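Local coordinates for uncharacterized protein (Legionella pneumophila subsp. pneumophila str. Philadelphia 1, PDB 4EZI) that is of unknown function but has the alpha/beta hydrolase fold and may act as a lipase-like esterase, possibly on triacylglycerols, at residues K343-A348 with P356-E361. Sequence-based numbering, arbitrary orientation.
Sequences KSVSDA and PFVLKE
The carboxylate of Glu-361 turns one face toward Lys-343, whose CE sits over OE2 at 4.1 Å and about as far above the plane. The two side chains cross at about a right angle; NZ lies on the same face, but its 4.9 Å to OE2 is too long for a salt bridge, and any attraction between the charges is probably modest. The phenyl ring of Phe-357 takes no direct part: its end leads away from Val-345, and CB makes the contact instead; the side chain also touches Pro-31. In this alpha/beta hydrolase fold, strand 340-344 is an edge of the central sheet and helix 355-370 packs back against the residues at its end. The intervening loop carries His-351, which with Ser-169 and Asp-318 has the geometry of a catalytic triad and probably forms one; Val-358 lies near these residues without touching them.

Val-345, just past the strand, carries most of the packing, lying against Phe-357, Val-358 and Glu-361, all on one side of the helix. Its CG1, anti to the carbonyl carbon (chi1 -59°), reaches the aliphatic CG of Glu-361 at 3.9 Å, the two side chains sliding past each other in opposite directions. CG2 rests on CB of Phe-357, also at 3.9 Å. Both methyls meet CG2 of Val-358 at 4.1 Å. Val-358 is buried, and it and Glu-361 also touch Val-313 of the adjoining parallel strand 310-314, to which Lys-343 and Val-345 are joined by backbone hydrogen bonds.

Beyond Val-345 the chain turns away from the helix. Ser-344 OG is bonded to Lys-316 N and weakly to Ser-346 N, while Ser-346 forms an ST turn: its OG accepts a nearly straight bond from Ala-348 N, 3.0 Å long with an N-H...O angle of 167°.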
loop_
_atom_site.group_PDB
_atom_site.type_symbol
_atom_site.label_atom_id
_atom_site.label_comp_id
_atom_site.label_asym_id
_atom_site.label_seq_id
_atom_site.Cartn_x
_atom_site.Cartn_y
_atom_site.Cartn_z
ATOM N N LYS A 343 -4.946 15.407 7.594
ATOM C CA LYS A 343 -4.489 16.474 6.730
ATOM C C LYS A 343 -4.956 16.243 5.299
ATOM O O LYS A 343 -4.790 15.148 4.758
ATOM C CB LYS A 343 -2.952 16.534 6.750
ATOM C CG LYS A 343 -2.313 17.431 5.735
ATOM C CD LYS A 343 -2.520 18.887 6.007
ATOM C CE LYS A 343 -1.718 19.718 4.995
ATOM N NZ LYS A 343 -2.006 21.172 5.094
ATOM N N SER A 344 -5.500 17.298 4.716
ATOM C CA SER A 344 -5.800 17.369 3.288
ATOM C C SER A 344 -4.802 18.297 2.623
ATOM O O SER A 344 -4.595 19.439 3.070
ATOM C CB SER A 344 -7.215 17.921 3.041
ATOM O OG SER A 344 -7.413 18.116 1.656
ATOM N N VAL A 345 -4.210 17.825 1.529
ATOM C CA VAL A 345 -3.249 18.606 0.784
ATOM C C VAL A 345 -3.893 19.540 -0.247
ATOM O O VAL A 345 -3.185 20.398 -0.813
ATOM C CB VAL A 345 -2.188 17.715 0.072
ATOM C CG1 VAL A 345 -1.456 16.892 1.079
ATOM C CG2 VAL A 345 -2.823 16.839 -1.009
ATOM N N SER A 346 -5.200 19.412 -0.485
ATOM C CA SER A 346 -5.897 20.196 -1.498
ATOM C C SER A 346 -7.389 19.989 -1.382
ATOM O O SER A 346 -7.841 18.913 -0.964
ATOM C CB SER A 346 -5.471 19.736 -2.912
ATOM O OG SER A 346 -6.096 20.509 -3.940
ATOM N N ASP A 347 -8.162 20.996 -1.790
ATOM C CA ASP A 347 -9.594 20.818 -1.970
ATOM C C ASP A 347 -9.959 20.182 -3.325
ATOM O O ASP A 347 -11.085 19.717 -3.499
ATOM C CB ASP A 347 -10.325 22.159 -1.843
ATOM C CG ASP A 347 -10.484 22.629 -0.411
ATOM O OD1 ASP A 347 -10.316 21.830 0.534
ATOM O OD2 ASP A 347 -10.816 23.832 -0.241
ATOM N N ALA A 348 -9.037 20.132 -4.284
ATOM C CA ALA A 348 -9.399 19.738 -5.648
ATOM C C ALA A 348 -8.410 18.839 -6.383
ATOM O O ALA A 348 -8.803 18.226 -7.389
ATOM C CB ALA A 348 -9.734 20.974 -6.501
ATOM N N PRO A 356 2.329 13.298 -5.060
ATOM C CA PRO A 356 3.628 13.805 -4.574
ATOM C C PRO A 356 3.501 14.757 -3.380
ATOM O O PRO A 356 4.414 14.839 -2.549
ATOM C CB PRO A 356 4.231 14.497 -5.797
ATOM C CG PRO A 356 3.085 14.769 -6.703
ATOM C CD PRO A 356 2.082 13.670 -6.459
ATOM N N PHE A 357 2.372 15.465 -3.288
ATOM C CA PHE A 357 2.101 16.313 -2.131
ATOM C C PHE A 357 1.928 15.472 -0.870
ATOM O O PHE A 357 2.442 15.813 0.202
ATOM C CB PHE A 357 0.851 17.176 -2.365
ATOM C CG PHE A 357 0.987 18.170 -3.491
ATOM C CD1 PHE A 357 0.765 17.781 -4.788
ATOM C CD2 PHE A 357 1.338 19.502 -3.258
ATOM C CE1 PHE A 357 0.908 18.656 -5.838
ATOM C CE2 PHE A 357 1.481 20.390 -4.325
ATOM C CZ PHE A 357 1.273 19.962 -5.602
ATOM N N VAL A 358 1.205 14.367 -0.987
ATOM C CA VAL A 358 1.023 13.435 0.116
ATOM C C VAL A 358 2.364 12.808 0.516
ATOM O O VAL A 358 2.661 12.720 1.724
ATOM C CB VAL A 358 -0.039 12.384 -0.217
ATOM C CG1 VAL A 358 -0.048 11.263 0.822
ATOM C CG2 VAL A 358 -1.417 13.053 -0.336
ATOM N N LEU A 359 3.171 12.386 -0.460
ATOM C CA LEU A 359 4.490 11.838 -0.127
ATOM C C LEU A 359 5.326 12.839 0.682
ATOM O O LEU A 359 6.019 12.464 1.632
ATOM C CB LEU A 359 5.199 11.351 -1.402
ATOM C CG LEU A 359 6.594 10.701 -1.318
ATOM C CD1 LEU A 359 6.668 9.600 -0.301
ATOM C CD2 LEU A 359 7.022 10.186 -2.698
ATOM N N LYS A 360 5.291 14.102 0.273
ATOM C CA LYS A 360 6.051 15.146 0.984
ATOM C C LYS A 360 5.584 15.264 2.433
ATOM O O LYS A 360 6.407 15.350 3.352
ATOM C CB LYS A 360 5.915 16.481 0.245
ATOM C CG LYS A 360 6.660 17.652 0.867
ATOM C CD LYS A 360 8.113 17.404 1.111
ATOM C CE LYS A 360 8.891 18.723 1.396
ATOM N NZ LYS A 360 8.059 19.747 2.106
ATOM N N GLU A 361 4.273 15.224 2.639
ATOM C CA GLU A 361 3.731 15.240 3.991
ATOM C C GLU A 361 4.173 14.047 4.810
ATOM O O GLU A 361 4.431 14.175 6.014
ATOM C CB GLU A 361 2.220 15.341 3.999
ATOM C CG GLU A 361 1.633 16.597 3.364
ATOM C CD GLU A 361 2.019 17.918 4.029
ATOM O OE1 GLU A 361 2.315 17.954 5.238
ATOM O OE2 GLU A 361 1.986 18.948 3.319
#